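Local coordinates for protein putative oxidoreductase with NAD(P)-binding Rossmann-fold domain (Clostridium difficile, PDB 3UUW) that is a putative oxidoreductase of the GFO/IDH/MocA type that probably binds a nicotinamide adenine dinucleotide cofactor on its Rossmann-fold domain, at residues 7-12 with 32-37; 62-67 with 87-92. One frame throughout, in Å; residues are numbered along the deposited sequence.

Contact 1. Residues 7-12 with 32-37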
ATOM      1  N   ILE A   7      45.324  -0.433  -8.519  1.00 26.03           N
ATOM      2  CA  ILE A   7      44.953   0.627  -7.608  1.00 22.88           C
ATOM      3  C   ILE A   7      45.041   0.197  -6.134  1.00 22.46           C
ATOM      4  O   ILE A   7      44.481  -0.818  -5.746  1.00 22.06           O
ATOM      5  CB  ILE A   7      43.531   1.152  -7.921  1.00 21.15           C
ATOM      6  CG1 ILE A   7      43.492   1.764  -9.331  1.00 24.11           C
ATOM      7  CG2 ILE A   7      43.089   2.162  -6.846  1.00 23.53           C
ATOM      8  CD1 ILE A   7      42.107   2.116  -9.798  1.00 23.02           C
ATOM      9  N   LYS A   8      45.743   1.003  -5.338  1.00 22.03           N
ATOM     10  CA  LYS A   8      45.927   0.769  -3.912  1.00 22.55           C
ATOM     11  C   LYS A   8      45.035   1.746  -3.144  1.00 20.66           C
ATOM     12  O   LYS A   8      45.148   2.958  -3.307  1.00 21.26           O
ATOM     13  CB  LYS A   8      47.392   0.983  -3.515  1.00 22.67           C
ATOM     14  CG  LYS A   8      48.393   0.026  -4.195  1.00 28.24           C
ATOM     15  CD  LYS A   8      49.824   0.201  -3.659  1.00 32.18           C
ATOM     16  CE  LYS A   8      50.066  -0.579  -2.351  1.00 37.61           C
ATOM     17  NZ  LYS A   8      51.291  -0.136  -1.569  1.00 34.73           N
ATOM     18  N   MET A   9      44.162   1.220  -2.302  1.00 19.31           N
ATOM     19  CA  MET A   9      43.236   2.055  -1.532  1.00 18.55           C
ATOM     20  C   MET A   9      43.454   1.886  -0.039  1.00 19.10           C
ATOM     21  O   MET A   9      43.722   0.775   0.439  1.00 19.19           O
ATOM     22  CB  MET A   9      41.791   1.687  -1.915  1.00 17.93           C
ATOM     23  CG  MET A   9      40.648   2.479  -1.238  1.00 19.23           C
ATOM     24  SD  MET A   9      40.232   1.928   0.427  1.00 25.19           S
ATOM     25  CE  MET A   9      39.443   0.365   0.069  1.00 26.03           C
ATOM     26  N   GLY A  10      43.306   2.989   0.691  1.00 18.43           N
ATOM     27  CA  GLY A  10      43.331   2.978   2.142  1.00 18.05           C
ATOM     28  C   GLY A  10      42.076   3.665   2.626  1.00 18.74           C
ATOM     29  O   GLY A  10      41.448   4.435   1.890  1.00 18.52           O
ATOM     30  N   MET A  11      41.732   3.430   3.879  1.00 17.41           N
ATOM     31  CA  MET A  11      40.595   4.075   4.503  1.00 17.86           C
ATOM     32  C   MET A  11      41.053   4.806   5.749  1.00 17.91           C
ATOM     33  O   MET A  11      41.813   4.252   6.542  1.00 19.30           O
ATOM     34  CB  MET A  11      39.513   3.049   4.885  1.00 18.19           C
ATOM     35  CG  MET A  11      38.262   3.675   5.460  1.00 15.62           C
ATOM     36  SD  MET A  11      36.927   2.468   5.675  1.00 21.19           S
ATOM     37  CE  MET A  11      36.477   2.141   3.988  1.00 21.44           C
ATOM     38  N   ILE A  12      40.581   6.045   5.919  1.00 17.50           N
ATOM     39  CA  ILE A  12      40.842   6.817   7.123  1.00 17.48           C
ATOM     40  C   ILE A  12      39.515   7.165   7.780  1.00 18.96           C
ATOM     41  O   ILE A  12      38.631   7.763   7.150  1.00 18.61           O
ATOM     42  CB  ILE A  12      41.670   8.102   6.813  1.00 17.08           C
ATOM     43  CG1 ILE A  12      43.089   7.713   6.386  1.00 17.68           C
ATOM     44  CG2 ILE A  12      41.712   9.030   7.992  1.00 19.26           C
ATOM     45  CD1 ILE A  12      43.935   8.880   5.854  1.00 19.82           C
ATOM     46  N   PHE A  32      40.614  -3.259  -6.576  1.00 22.06           N
ATOM     47  CA  PHE A  32      41.718  -2.559  -5.943  1.00 21.62           C
ATOM     48  C   PHE A  32      42.286  -3.427  -4.846  1.00 22.15           C
ATOM     49  O   PHE A  32      41.677  -4.443  -4.460  1.00 22.46           O
ATOM     50  CB  PHE A  32      41.247  -1.223  -5.327  1.00 19.68           C
ATOM     51  CG  PHE A  32      40.085  -1.376  -4.388  1.00 20.27           C
ATOM     52  CD1 PHE A  32      40.267  -1.796  -3.081  1.00 20.35           C
ATOM     53  CD2 PHE A  32      38.790  -1.135  -4.832  1.00 19.53           C
ATOM     54  CE1 PHE A  32      39.189  -1.978  -2.236  1.00 20.11           C
ATOM     55  CE2 PHE A  32      37.707  -1.310  -3.994  1.00 22.33           C
ATOM     56  CZ  PHE A  32      37.903  -1.742  -2.697  1.00 19.52           C
ATOM     57  N   GLU A  33      43.460  -3.044  -4.359  1.00 22.24           N
ATOM     58  CA  GLU A  33      44.044  -3.669  -3.190  1.00 23.65           C
ATOM     59  C   GLU A  33      43.701  -2.799  -1.983  1.00 22.29           C
ATOM     60  O   GLU A  33      43.952  -1.589  -2.015  1.00 20.91           O
ATOM     61  CB  GLU A  33      45.561  -3.767  -3.323  1.00 25.74           C
ATOM     62  CG  GLU A  33      46.219  -4.507  -2.177  1.00 30.20           C
ATOM     63  CD  GLU A  33      47.746  -4.515  -2.221  1.00 39.74           C
ATOM     64  OE1 GLU A  33      48.347  -3.831  -3.079  1.00 43.06           O
ATOM     65  OE2 GLU A  33      48.339  -5.213  -1.371  1.00 45.63           O
ATOM     66  N   PHE A  34      43.124  -3.402  -0.938  1.00 21.00           N
ATOM     67  CA  PHE A  34      42.798  -2.695   0.315  1.00 21.34           C
ATOM     68  C   PHE A  34      44.076  -2.746   1.174  1.00 22.67           C
ATOM     69  O   PHE A  34      44.312  -3.690   1.931  1.00 22.49           O
ATOM     70  CB  PHE A  34      41.598  -3.344   1.020  1.00 21.08           C
ATOM     71  CG  PHE A  34      40.857  -2.423   1.972  1.00 20.39           C
ATOM     72  CD1 PHE A  34      41.512  -1.438   2.686  1.00 22.74           C
ATOM     73  CD2 PHE A  34      39.507  -2.590   2.182  1.00 20.64           C
ATOM     74  CE1 PHE A  34      40.802  -0.604   3.568  1.00 19.79           C
ATOM     75  CE2 PHE A  34      38.802  -1.776   3.064  1.00 22.26           C
ATOM     76  CZ  PHE A  34      39.457  -0.770   3.753  1.00 20.19           C
ATOM     77  N   VAL A  35      44.914  -1.731   0.997  1.00 21.87           N
ATOM     78  CA  VAL A  35      46.233  -1.682   1.621  1.00 23.32           C
ATOM     79  C   VAL A  35      46.219  -1.600   3.133  1.00 21.93           C
ATOM     80  O   VAL A  35      47.056  -2.228   3.803  1.00 22.86           O
ATOM     81  CB  VAL A  35      47.035  -0.479   1.050  1.00 24.07           C
ATOM     82  CG1 VAL A  35      48.314  -0.213   1.863  1.00 27.32           C
ATOM     83  CG2 VAL A  35      47.340  -0.721  -0.404  1.00 25.41           C
ATOM     84  N   GLY A  36      45.287  -0.826   3.675  1.00 20.34           N
ATOM     85  CA  GLY A  36      45.220  -0.649   5.109  1.00 19.94           C
ATOM     86  C   GLY A  36      44.224   0.388   5.538  1.00 18.53           C
ATOM     87  O   GLY A  36      43.549   1.012   4.716  1.00 18.10           O
ATOM     88  N   ALA A  37      44.153   0.592   6.851  1.00 19.90           N
ATOM     89  CA  ALA A  37      43.220   1.537   7.402  1.00 18.87           C
ATOM     90  C   ALA A  37      43.785   2.171   8.671  1.00 21.00           C
ATOM     91  O   ALA A  37      44.584   1.565   9.373  1.00 22.21           O
ATOM     92  CB  ALA A  37      41.876   0.842   7.709  1.00 20.03           C
TER
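The backbone N of M9 donates to O of E33 over 2.8 Å, almost straight at 176°. E33 grips the neighbouring strand at both its polar backbone atoms, since its N donates to O of I7, and V35 N bonds to M9 O. V35 is an extra residue in the parallel register, so M11 N bonds to G36 O. The strands are the first and last members of a beta-alpha-beta unit, joined through helix 16-26, whose L23 and L26 pack on the methionines. Flexible M9 suits this side: CG stands anti to the backbone N (chi1 -179°), and bends at chi2 and chi3 bring CE 3.5 Å from the centroid of the F34 ring, over its face, a CH-pi contact. CE also lies 3.3 Å from CE1 of F32, and SD sits over F34 at 4.3 Å from the centroid, a Met-aromatic contact. M11 CB meets CZ of F34. On the opposite face of the sheet from M9, the aliphatic chain of K8 presses its CE on CG2 of V35, a tight 3.4 Å. Sulfur and rings thus fill the helix-covered side; K8 NZ bonds to K66 O, and E33 OE1, 5.0 Å from it without contact, may still ease its charge.

Contact 2. Residues 62-67 with 87-92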
ATOM      1  N   SER A  62      51.589   7.615   7.102  1.00 25.49           N
ATOM      2  CA  SER A  62      52.155   6.316   6.744  1.00 26.60           C
ATOM      3  C   SER A  62      51.240   5.537   5.809  1.00 24.88           C
ATOM      4  O   SER A  62      51.710   4.829   4.922  1.00 26.07           O
ATOM      5  CB  SER A  62      52.481   5.482   7.982  1.00 27.90           C
ATOM      6  OG  SER A  62      51.333   5.202   8.745  1.00 29.69           O
ATOM      7  N   LEU A  63      49.931   5.648   6.012  1.00 23.20           N
ATOM      8  CA  LEU A  63      48.998   4.948   5.140  1.00 21.78           C
ATOM      9  C   LEU A  63      48.988   5.585   3.749  1.00 21.23           C
ATOM     10  O   LEU A  63      49.076   4.886   2.738  1.00 22.48           O
ATOM     11  CB  LEU A  63      47.590   4.955   5.731  1.00 21.41           C
ATOM     12  CG  LEU A  63      46.470   4.332   4.885  1.00 19.74           C
ATOM     13  CD1 LEU A  63      46.756   2.836   4.546  1.00 21.64           C
ATOM     14  CD2 LEU A  63      45.137   4.492   5.612  1.00 20.87           C
ATOM     15  N   ALA A  64      48.878   6.910   3.710  1.00 21.37           N
ATOM     16  CA  ALA A  64      48.777   7.638   2.448  1.00 22.35           C
ATOM     17  C   ALA A  64      49.962   7.369   1.534  1.00 23.55           C
ATOM     18  O   ALA A  64      49.803   7.297   0.328  1.00 24.28           O
ATOM     19  CB  ALA A  64      48.630   9.129   2.697  1.00 22.64           C
ATOM     20  N   LYS A  65      51.150   7.238   2.120  1.00 24.30           N
ATOM     21  CA  LYS A  65      52.375   6.974   1.351  1.00 26.29           C
ATOM     22  C   LYS A  65      52.365   5.623   0.638  1.00 25.97           C
ATOM     23  O   LYS A  65      53.158   5.400  -0.286  1.00 29.11           O
ATOM     24  CB  LYS A  65      53.611   7.090   2.260  1.00 27.07           C
ATOM     25  CG  LYS A  65      53.908   8.519   2.649  1.00 29.40           C
ATOM     26  CD  LYS A  65      54.936   8.623   3.769  1.00 32.12           C
ATOM     27  CE  LYS A  65      55.107  10.082   4.193  1.00 37.26           C
ATOM     28  NZ  LYS A  65      55.951  10.240   5.417  1.00 36.83           N
ATOM     29  N   LYS A  66      51.482   4.726   1.066  1.00 25.86           N
ATOM     30  CA  LYS A  66      51.365   3.399   0.470  1.00 26.08           C
ATOM     31  C   LYS A  66      50.104   3.221  -0.385  1.00 25.24           C
ATOM     32  O   LYS A  66      49.817   2.105  -0.794  1.00 25.46           O
ATOM     33  CB  LYS A  66      51.348   2.341   1.580  1.00 26.92           C
ATOM     34  CG  LYS A  66      52.623   2.240   2.387  1.00 29.96           C
ATOM     35  CD  LYS A  66      53.781   1.719   1.558  1.00 35.06           C
ATOM     36  CE  LYS A  66      54.985   1.437   2.437  1.00 39.29           C
ATOM     37  NZ  LYS A  66      56.058   0.756   1.684  1.00 42.75           N
ATOM     38  N   CYS A  67      49.361   4.301  -0.632  1.00 23.72           N
ATOM     39  CA  CYS A  67      48.080   4.244  -1.357  1.00 22.08           C
ATOM     40  C   CYS A  67      48.042   5.178  -2.551  1.00 21.97           C
ATOM     41  O   CYS A  67      48.793   6.156  -2.604  1.00 23.73           O
ATOM     42  CB  CYS A  67      46.935   4.649  -0.406  1.00 21.54           C
ATOM     43  SG  CYS A  67      46.670   3.509   0.946  1.00 23.78           S
ATOM     44  N   LEU A  87      46.193  15.250  -0.323  1.00 18.70           N
ATOM     45  CA  LEU A  87      46.417  15.759  -1.664  1.00 18.92           C
ATOM     46  C   LEU A  87      47.901  16.078  -1.858  1.00 19.23           C
ATOM     47  O   LEU A  87      48.470  15.804  -2.905  1.00 19.71           O
ATOM     48  CB  LEU A  87      45.528  16.983  -1.934  1.00 18.20           C
ATOM     49  CG  LEU A  87      44.023  16.734  -1.969  1.00 18.82           C
ATOM     50  CD1 LEU A  87      43.259  18.058  -2.075  1.00 20.22           C
ATOM     51  CD2 LEU A  87      43.645  15.779  -3.098  1.00 19.55           C
ATOM     52  N   ASN A  88      48.552  16.605  -0.833  1.00 21.48           N
ATOM     53  CA  ASN A  88      49.963  16.926  -0.958  1.00 24.26           C
ATOM     54  C   ASN A  88      50.857  15.683  -1.010  1.00 24.82           C
ATOM     55  O   ASN A  88      51.977  15.753  -1.527  1.00 26.15           O
ATOM     56  CB  ASN A  88      50.397  17.923   0.114  1.00 25.45           C
ATOM     57  CG  ASN A  88      50.040  19.341  -0.263  1.00 27.88           C
ATOM     58  OD1 ASN A  88      50.242  19.747  -1.405  1.00 30.56           O
ATOM     59  ND2 ASN A  88      49.529  20.105   0.684  1.00 31.23           N
ATOM     60  N   LEU A  89      50.336  14.554  -0.516  1.00 24.56           N
ATOM     61  CA  LEU A  89      51.007  13.266  -0.603  1.00 24.99           C
ATOM     62  C   LEU A  89      50.634  12.488  -1.880  1.00 25.82           C
ATOM     63  O   LEU A  89      51.085  11.356  -2.067  1.00 28.75           O
ATOM     64  CB  LEU A  89      50.739  12.419   0.649  1.00 24.71           C
ATOM     65  CG  LEU A  89      51.535  12.797   1.896  1.00 26.89           C
ATOM     66  CD1 LEU A  89      50.975  12.055   3.104  1.00 25.11           C
ATOM     67  CD2 LEU A  89      53.045  12.512   1.701  1.00 28.19           C
ATOM     68  N   GLY A  90      49.826  13.092  -2.754  1.00 24.98           N
ATOM     69  CA  GLY A  90      49.559  12.533  -4.084  1.00 23.85           C
ATOM     70  C   GLY A  90      48.485  11.471  -4.166  1.00 23.29           C
ATOM     71  O   GLY A  90      48.492  10.660  -5.089  1.00 24.32           O
ATOM     72  N   VAL A  91      47.535  11.505  -3.243  1.00 21.32           N
ATOM     73  CA  VAL A  91      46.466  10.506  -3.263  1.00 19.91           C
ATOM     74  C   VAL A  91      45.119  11.143  -3.608  1.00 19.04           C
ATOM     75  O   VAL A  91      44.811  12.231  -3.148  1.00 18.09           O
ATOM     76  CB  VAL A  91      46.352   9.729  -1.930  1.00 22.38           C
ATOM     77  CG1 VAL A  91      47.701   9.061  -1.567  1.00 23.73           C
ATOM     78  CG2 VAL A  91      45.895  10.619  -0.815  1.00 22.38           C
ATOM     79  N   HIS A  92      44.327  10.430  -4.410  1.00 17.42           N
ATOM     80  CA  HIS A  92      42.946  10.825  -4.717  1.00 17.52           C
ATOM     81  C   HIS A  92      42.150  10.665  -3.440  1.00 17.18           C
ATOM     82  O   HIS A  92      42.453   9.796  -2.600  1.00 17.80           O
ATOM     83  CB  HIS A  92      42.315   9.927  -5.770  1.00 18.29           C
ATOM     84  CG  HIS A  92      43.079   9.842  -7.047  1.00 17.86           C
ATOM     85  ND1 HIS A  92      42.932  10.758  -8.068  1.00 19.61           N
ATOM     86  CD2 HIS A  92      43.993   8.948  -7.473  1.00 17.89           C
ATOM     87  CE1 HIS A  92      43.717  10.420  -9.071  1.00 19.56           C
ATOM     88  NE2 HIS A  92      44.373   9.327  -8.739  1.00 19.65           N
TER
HETATM   89  O   HOH W   1      51.187   8.173  -1.919  1.00 41.09           O
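Methyl CG1 of V91 lies 3.3 Å from O of A64 and equally close to O of C67, touching the carbonyls of both ends of one turn. V91 sets CG1 anti to its carbonyl carbon (chi1 -56°), which sends this branch across to the turn. A64 to C67 form a type I beta turn, whose C67 N donates to A64 O. That same oxygen also accepts a hydrogen bond from a water at 2.8 Å, and the water lies 3.2 Å from O of L89 as a further acceptor; with more acceptors in reach than protons, its bonds are probably shared. Both segments are exits from helices, 60-64 and 79-88, leading to neighbouring parallel strands of the Rossmann sheet, 69-72 and 92-95. At the second exit G90 closes a Schellman motif, its positive phi being easy for glycine, and G90 N bonds to L87 O at 3.0 Å. Just before it L89 parts its two methyls: CD1 meets CB of A64 at 3.8 Å, and CD2 meets CE of K65 at 4.0 Å. Small A64 lets the two helix ends come close, with L86 of helix 79-88 packing on both A64 and V91. K65 suits the solvent-exposed border, its extended chain offering CG and CE to L89 and carrying the ammonium group beyond it.

How the contacts relate
Both contacts belong to the Rossmann-type domain, and their centres are about 10 Å apart. Contact 1 is largely buried, though it pairs strand 8-12 with strand 33-38, the outermost of the sheet within the chain; direct backbone bonds and sulfur-aromatic packing hold it. Contact 2 lies where the chain leaves helices 60-64 and 79-88 and runs into inner strands 69-72 and 92-95, relying on methyl packing and a shared water, with an exposed lysine at its border. The two meet on the K8 face of the sheet, where L63 sets CD2 against M11 O and CD1 against G36. Strand 69-72, which follows segment 62-67 in the chain, is also the other neighbour of strand 8-12.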